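Colicin-B (Escherichia coli, PDB 1RH1) acts as a toxin against E. coli and closely related bacteria, forming a channel that depolarises the cytoplasmic membrane and dissipates cellular energy. Local coordinates at residues Pro189-Pro201 / Asn264-Ser276. Residues are numbered along the deposited sequence; the frame is centred on the assembly and turned at random.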
ATOM      1  N   PRO A 189      -8.522   5.947  -4.867  1.00  4.25           N
ATOM      2  CA  PRO A 189      -8.524   7.295  -4.346  1.00  5.01           C
ATOM      3  C   PRO A 189      -7.166   7.993  -4.293  1.00  8.34           C
ATOM      4  O   PRO A 189      -6.362   7.819  -3.377  1.00 14.64           O
ATOM      5  CB  PRO A 189      -9.210   7.083  -3.011  1.00  3.80           C
ATOM      6  CG  PRO A 189     -10.307   6.141  -3.370  1.00  2.28           C
ATOM      7  CD  PRO A 189      -9.440   5.132  -4.080  1.00  6.60           C
ATOM      8  N   MET A 190      -6.875   8.797  -5.296  1.00  7.45           N
ATOM      9  CA  MET A 190      -5.610   9.503  -5.292  1.00  7.05           C
ATOM     10  C   MET A 190      -5.854  10.944  -4.910  1.00  5.70           C
ATOM     11  O   MET A 190      -6.989  11.427  -4.911  1.00  7.91           O
ATOM     12  CB  MET A 190      -4.966   9.413  -6.683  1.00  6.69           C
ATOM     13  CG  MET A 190      -4.659   7.979  -7.084  1.00  4.73           C
ATOM     14  SD  MET A 190      -3.953   7.785  -8.717  1.00  2.00           S
ATOM     15  CE  MET A 190      -5.371   8.359  -9.570  1.00  2.00           C
ATOM     16  N   THR A 191      -4.743  11.621  -4.602  1.00  5.64           N
ATOM     17  CA  THR A 191      -4.747  13.024  -4.214  1.00  5.94           C
ATOM     18  C   THR A 191      -3.595  13.805  -4.848  1.00  5.30           C
ATOM     19  O   THR A 191      -2.591  13.189  -5.184  1.00  8.58           O
ATOM     20  CB  THR A 191      -4.733  12.973  -2.681  1.00  2.13           C
ATOM     21  OG1 THR A 191      -5.778  13.871  -2.386  1.00  5.86           O
ATOM     22  CG2 THR A 191      -3.481  13.368  -1.946  1.00  2.81           C
ATOM     23  N   VAL A 192      -3.664  15.121  -5.076  1.00  4.60           N
ATOM     24  CA  VAL A 192      -2.582  15.930  -5.662  1.00  6.35           C
ATOM     25  C   VAL A 192      -2.400  17.272  -4.946  1.00  4.70           C
ATOM     26  O   VAL A 192      -3.392  17.955  -4.713  1.00  7.90           O
ATOM     27  CB  VAL A 192      -2.891  16.161  -7.175  1.00  5.84           C
ATOM     28  CG1 VAL A 192      -2.172  17.358  -7.795  1.00  8.15           C
ATOM     29  CG2 VAL A 192      -2.355  14.959  -7.924  1.00  8.15           C
ATOM     30  N   PRO A 193      -1.214  17.761  -4.583  1.00  6.16           N
ATOM     31  CA  PRO A 193      -1.009  19.084  -3.974  1.00  4.65           C
ATOM     32  C   PRO A 193      -1.433  20.330  -4.724  1.00  5.74           C
ATOM     33  O   PRO A 193      -1.073  20.481  -5.895  1.00  6.89           O
ATOM     34  CB  PRO A 193       0.457  19.137  -3.654  1.00  2.00           C
ATOM     35  CG  PRO A 193       1.040  18.138  -4.615  1.00  6.02           C
ATOM     36  CD  PRO A 193       0.022  17.008  -4.588  1.00  4.95           C
ATOM     37  N   VAL A 194      -2.219  21.208  -4.075  1.00  3.18           N
ATOM     38  CA  VAL A 194      -2.539  22.504  -4.665  1.00  3.90           C
ATOM     39  C   VAL A 194      -1.390  23.486  -4.358  1.00  8.83           C
ATOM     40  O   VAL A 194      -0.929  23.591  -3.210  1.00  9.49           O
ATOM     41  CB  VAL A 194      -3.874  22.998  -4.086  1.00  2.00           C
ATOM     42  CG1 VAL A 194      -4.263  24.386  -4.572  1.00  2.00           C
ATOM     43  CG2 VAL A 194      -4.936  22.036  -4.555  1.00  2.00           C
ATOM     44  N   VAL A 195      -0.830  24.137  -5.398  1.00  7.08           N
ATOM     45  CA  VAL A 195       0.219  25.140  -5.227  1.00  7.20           C
ATOM     46  C   VAL A 195      -0.283  26.434  -5.816  1.00  9.75           C
ATOM     47  O   VAL A 195      -1.228  26.464  -6.617  1.00 10.71           O
ATOM     48  CB  VAL A 195       1.583  24.833  -5.946  1.00  9.26           C
ATOM     49  CG1 VAL A 195       2.151  23.526  -5.432  1.00  7.86           C
ATOM     50  CG2 VAL A 195       1.409  24.785  -7.454  1.00 12.47           C
ATOM     51  N   ASP A 196       0.462  27.486  -5.451  1.00 11.23           N
ATOM     52  CA  ASP A 196       0.086  28.848  -5.799  1.00 14.75           C
ATOM     53  C   ASP A 196       0.920  29.648  -6.784  1.00 14.30           C
ATOM     54  O   ASP A 196       2.099  29.913  -6.551  1.00 15.94           O
ATOM     55  CB  ASP A 196      -0.013  29.673  -4.532  1.00 19.09           C
ATOM     56  CG  ASP A 196      -1.292  30.479  -4.555  1.00 23.48           C
ATOM     57  OD1 ASP A 196      -2.261  30.024  -3.941  1.00 27.89           O
ATOM     58  OD2 ASP A 196      -1.317  31.539  -5.198  1.00 28.29           O
ATOM     59  N   ALA A 197       0.258  30.045  -7.877  1.00 11.35           N
ATOM     60  CA  ALA A 197       0.839  30.931  -8.859  1.00  8.78           C
ATOM     61  C   ALA A 197       0.690  32.351  -8.328  1.00  8.23           C
ATOM     62  O   ALA A 197      -0.354  32.807  -7.860  1.00  9.31           O
ATOM     63  CB  ALA A 197       0.107  30.808 -10.178  1.00  5.99           C
ATOM     64  N   VAL A 198       1.840  33.013  -8.333  1.00 11.30           N
ATOM     65  CA  VAL A 198       2.053  34.380  -7.866  1.00  9.16           C
ATOM     66  C   VAL A 198       2.467  35.308  -9.021  1.00 10.34           C
ATOM     67  O   VAL A 198       3.297  34.903  -9.833  1.00 11.19           O
ATOM     68  CB  VAL A 198       3.124  34.280  -6.780  1.00  9.42           C
ATOM     69  CG1 VAL A 198       3.653  35.646  -6.383  1.00 13.56           C
ATOM     70  CG2 VAL A 198       2.497  33.610  -5.563  1.00  9.00           C
ATOM     71  N   PRO A 199       1.979  36.552  -9.173  1.00  8.89           N
ATOM     72  CA  PRO A 199       2.383  37.456 -10.254  1.00 10.37           C
ATOM     73  C   PRO A 199       3.877  37.781 -10.210  1.00 10.43           C
ATOM     74  O   PRO A 199       4.464  37.953  -9.136  1.00 10.45           O
ATOM     75  CB  PRO A 199       1.469  38.651 -10.053  1.00  7.27           C
ATOM     76  CG  PRO A 199       1.280  38.682  -8.556  1.00  6.08           C
ATOM     77  CD  PRO A 199       1.052  37.215  -8.263  1.00  7.38           C
ATOM     78  N   VAL A 200       4.512  37.813 -11.376  1.00  8.27           N
ATOM     79  CA  VAL A 200       5.946  38.069 -11.433  1.00  9.08           C
ATOM     80  C   VAL A 200       6.168  39.552 -11.708  1.00  9.38           C
ATOM     81  O   VAL A 200       5.589  40.073 -12.655  1.00 10.53           O
ATOM     82  CB  VAL A 200       6.607  37.203 -12.555  1.00  8.46           C
ATOM     83  CG1 VAL A 200       8.090  37.487 -12.649  1.00  7.97           C
ATOM     84  CG2 VAL A 200       6.492  35.725 -12.224  1.00  7.85           C
ATOM     85  N   PRO A 201       6.976  40.261 -10.916  1.00  6.83           N
ATOM     86  CA  PRO A 201       7.441  41.612 -11.177  1.00  6.69           C
ATOM     87  C   PRO A 201       8.280  41.886 -12.398  1.00  6.65           C
ATOM     88  O   PRO A 201       9.197  41.145 -12.743  1.00  7.40           O
ATOM     89  CB  PRO A 201       8.180  42.015  -9.945  1.00  4.39           C
ATOM     90  CG  PRO A 201       8.550  40.712  -9.301  1.00  6.41           C
ATOM     91  CD  PRO A 201       7.322  39.870  -9.563  1.00  7.38           C
ATOM     92  N   ASN A 264      12.781  13.424  -7.810  1.00 15.15           N
ATOM     93  CA  ASN A 264      12.754  14.678  -8.547  1.00 12.10           C
ATOM     94  C   ASN A 264      11.580  14.905  -9.478  1.00 10.50           C
ATOM     95  O   ASN A 264      11.524  15.907 -10.190  1.00 11.66           O
ATOM     96  CB  ASN A 264      14.065  14.797  -9.316  1.00 16.23           C
ATOM     97  CG  ASN A 264      15.300  14.919  -8.417  1.00 19.31           C
ATOM     98  OD1 ASN A 264      16.373  14.460  -8.799  1.00 21.61           O
ATOM     99  ND2 ASN A 264      15.246  15.513  -7.222  1.00 16.22           N
ATOM    100  N   ASN A 265      10.609  13.993  -9.421  1.00  7.94           N
ATOM    101  CA  ASN A 265       9.336  14.054 -10.141  1.00  4.15           C
ATOM    102  C   ASN A 265       8.151  14.565  -9.300  1.00  5.51           C
ATOM    103  O   ASN A 265       7.967  14.185  -8.139  1.00  2.00           O
ATOM    104  CB  ASN A 265       8.993  12.662 -10.685  1.00  5.26           C
ATOM    105  CG  ASN A 265       9.874  12.152 -11.812  1.00  5.44           C
ATOM    106  OD1 ASN A 265       9.824  10.994 -12.234  1.00  5.58           O
ATOM    107  ND2 ASN A 265      10.718  13.031 -12.322  1.00 11.64           N
ATOM    108  N   HIS A 266       7.313  15.426  -9.907  1.00  4.33           N
ATOM    109  CA  HIS A 266       6.172  16.027  -9.230  1.00  3.92           C
ATOM    110  C   HIS A 266       5.085  16.409 -10.202  1.00  2.00           C
ATOM    111  O   HIS A 266       5.337  16.681 -11.371  1.00  2.00           O
ATOM    112  CB  HIS A 266       6.595  17.286  -8.477  1.00  2.32           C
ATOM    113  CG  HIS A 266       5.967  17.437  -7.103  1.00  8.07           C
ATOM    114  ND1 HIS A 266       5.408  18.540  -6.618  1.00 10.93           N
ATOM    115  CD2 HIS A 266       5.880  16.451  -6.124  1.00 12.35           C
ATOM    116  CE1 HIS A 266       4.997  18.232  -5.395  1.00 12.77           C
ATOM    117  NE2 HIS A 266       5.274  16.978  -5.085  1.00  8.77           N
ATOM    118  N   ASP A 267       3.856  16.366  -9.677  1.00  5.35           N
ATOM    119  CA  ASP A 267       2.645  16.860 -10.346  1.00  7.43           C
ATOM    120  C   ASP A 267       1.839  17.668  -9.343  1.00  4.26           C
ATOM    121  O   ASP A 267       1.722  17.299  -8.169  1.00  6.88           O
ATOM    122  CB  ASP A 267       1.745  15.732 -10.879  1.00  6.85           C
ATOM    123  CG  ASP A 267       1.293  14.605  -9.945  1.00  7.58           C
ATOM    124  OD1 ASP A 267       0.411  13.838 -10.341  1.00  2.00           O
ATOM    125  OD2 ASP A 267       1.828  14.477  -8.840  1.00 13.32           O
ATOM    126  N   VAL A 268       1.347  18.835  -9.748  1.00  3.69           N
ATOM    127  CA  VAL A 268       0.604  19.690  -8.831  1.00  2.27           C
ATOM    128  C   VAL A 268      -0.548  20.353  -9.556  1.00  2.12           C
ATOM    129  O   VAL A 268      -0.643  20.276 -10.777  1.00  3.43           O
ATOM    130  CB  VAL A 268       1.486  20.819  -8.221  1.00  2.00           C
ATOM    131  CG1 VAL A 268       2.656  20.260  -7.442  1.00  2.00           C
ATOM    132  CG2 VAL A 268       2.043  21.679  -9.328  1.00  4.41           C
ATOM    133  N   ILE A 269      -1.437  21.017  -8.828  1.00  2.00           N
ATOM    134  CA  ILE A 269      -2.474  21.772  -9.490  1.00  2.00           C
ATOM    135  C   ILE A 269      -2.159  23.199  -9.135  1.00  2.27           C
ATOM    136  O   ILE A 269      -2.193  23.636  -7.985  1.00  2.00           O
ATOM    137  CB  ILE A 269      -3.865  21.333  -8.986  1.00  2.54           C
ATOM    138  CG1 ILE A 269      -4.242  20.035  -9.673  1.00  2.00           C
ATOM    139  CG2 ILE A 269      -4.921  22.370  -9.306  1.00  3.97           C
ATOM    140  CD1 ILE A 269      -5.604  19.509  -9.240  1.00  2.00           C
ATOM    141  N   VAL A 270      -1.758  23.894 -10.191  1.00  5.74           N
ATOM    142  CA  VAL A 270      -1.388  25.291 -10.088  1.00  3.78           C
ATOM    143  C   VAL A 270      -2.678  26.075 -10.164  1.00  4.79           C
ATOM    144  O   VAL A 270      -3.423  25.989 -11.140  1.00  2.87           O
ATOM    145  CB  VAL A 270      -0.467  25.685 -11.244  1.00  2.00           C
ATOM    146  CG1 VAL A 270      -0.138  27.144 -11.082  1.00  3.28           C
ATOM    147  CG2 VAL A 270       0.826  24.899 -11.234  1.00  2.00           C
ATOM    148  N   ARG A 271      -2.894  26.818  -9.081  1.00  6.93           N
ATOM    149  CA  ARG A 271      -4.041  27.709  -8.893  1.00  4.49           C
ATOM    150  C   ARG A 271      -3.647  29.178  -9.134  1.00  5.50           C
ATOM    151  O   ARG A 271      -2.784  29.721  -8.442  1.00  4.87           O
ATOM    152  CB  ARG A 271      -4.528  27.459  -7.478  1.00  6.07           C
ATOM    153  CG  ARG A 271      -5.617  28.360  -6.953  1.00 10.78           C
ATOM    154  CD  ARG A 271      -5.902  28.001  -5.518  1.00  9.39           C
ATOM    155  NE  ARG A 271      -7.331  28.079  -5.356  1.00 14.83           N
ATOM    156  CZ  ARG A 271      -7.914  28.214  -4.169  1.00 21.50           C
ATOM    157  NH1 ARG A 271      -7.187  28.287  -3.046  1.00 25.28           N
ATOM    158  NH2 ARG A 271      -9.254  28.269  -4.113  1.00 24.12           N
ATOM    159  N   PHE A 272      -4.244  29.882 -10.092  1.00  2.00           N
ATOM    160  CA  PHE A 272      -3.842  31.249 -10.385  1.00  2.00           C
ATOM    161  C   PHE A 272      -4.432  32.322  -9.457  1.00  7.17           C
ATOM    162  O   PHE A 272      -5.266  31.979  -8.617  1.00  7.24           O
ATOM    163  CB  PHE A 272      -4.191  31.483 -11.841  1.00  2.00           C
ATOM    164  CG  PHE A 272      -3.235  30.702 -12.723  1.00  6.79           C
ATOM    165  CD1 PHE A 272      -2.038  31.287 -13.131  1.00  8.47           C
ATOM    166  CD2 PHE A 272      -3.538  29.395 -13.117  1.00  8.56           C
ATOM    167  CE1 PHE A 272      -1.151  30.564 -13.926  1.00  8.09           C
ATOM    168  CE2 PHE A 272      -2.646  28.677 -13.914  1.00  5.55           C
ATOM    169  CZ  PHE A 272      -1.451  29.259 -14.321  1.00  5.90           C
ATOM    170  N   PRO A 273      -4.032  33.611  -9.466  1.00  7.65           N
ATOM    171  CA  PRO A 273      -4.429  34.578  -8.458  1.00  6.19           C
ATOM    172  C   PRO A 273      -5.865  35.049  -8.472  1.00  8.79           C
ATOM    173  O   PRO A 273      -6.612  34.912  -9.442  1.00  4.91           O
ATOM    174  CB  PRO A 273      -3.452  35.724  -8.639  1.00  2.00           C
ATOM    175  CG  PRO A 273      -2.218  35.069  -9.146  1.00  2.00           C
ATOM    176  CD  PRO A 273      -2.847  34.131 -10.150  1.00  9.15           C
ATOM    177  N   GLU A 274      -6.114  35.647  -7.293  1.00 14.32           N
ATOM    178  CA  GLU A 274      -7.305  36.380  -6.858  1.00 19.36           C
ATOM    179  C   GLU A 274      -8.377  36.661  -7.891  1.00 15.73           C
ATOM    180  O   GLU A 274      -9.470  36.128  -7.744  1.00 24.58           O
ATOM    181  CB  GLU A 274      -6.932  37.776  -6.216  1.00 27.74           C
ATOM    182  CG  GLU A 274      -6.199  38.869  -7.046  1.00 33.76           C
ATOM    183  CD  GLU A 274      -6.459  40.323  -6.622  1.00 41.48           C
ATOM    184  OE1 GLU A 274      -5.752  40.811  -5.732  1.00 45.30           O
ATOM    185  OE2 GLU A 274      -7.350  40.975  -7.191  1.00 43.58           O
ATOM    186  N   GLY A 275      -8.088  37.477  -8.907  1.00 11.89           N
ATOM    187  CA  GLY A 275      -9.023  37.823  -9.947  1.00 11.30           C
ATOM    188  C   GLY A 275      -8.290  37.759 -11.268  1.00 11.63           C
ATOM    189  O   GLY A 275      -8.514  38.602 -12.143  1.00 12.40           O
ATOM    190  N   SER A 276      -7.405  36.751 -11.396  1.00 10.05           N
ATOM    191  CA  SER A 276      -6.601  36.550 -12.590  1.00  9.27           C
ATOM    192  C   SER A 276      -7.431  36.158 -13.789  1.00 11.14           C
ATOM    193  O   SER A 276      -7.115  36.505 -14.925  1.00  9.62           O
ATOM    194  CB  SER A 276      -5.563  35.464 -12.365  1.00  8.07           C
ATOM    195  OG  SER A 276      -6.090  34.181 -12.065  1.00  5.73           O
TER
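With chi1 near -60° in V195 and V268, each valine tucks CG2 between its backbone N and carbonyl carbon, and the two methyls meet at 3.7 Å where the side chains cross at about a right angle. V270 is turned differently (chi1 179°): CG2 reaches V195 CG2, while CG1 packs against A197 CB at 3.8 Å and lies over one face of the F272 ring, offset toward its rim. The three valines lie on one face of a parallel but twisted strand pair, 189-196 with 266-271, axes at 44°, neighbours in the mixed sheet of the domain preceding the long helix 291-340. Four backbone hydrogen bonds join the strands: I269 N to P193 O, V195 N to I269 O, R271 N to V195 O and A197 N to R271 O. On the sheet face carrying V194, I269 and R271, V194 CG1 touches R271 CD, and I269 CG1 meets V192 CG1 at 3.9 Å. The other V192 methyl, CG2, lies 3.8 Å from D267 OD1, whose polar partners, R170 (salt bridge) and Y282 (hydrogen bond), come from beyond the two strands. Past the last bridge, P273 CG abuts A197 O and slides by P199 CD at 4.0 Å.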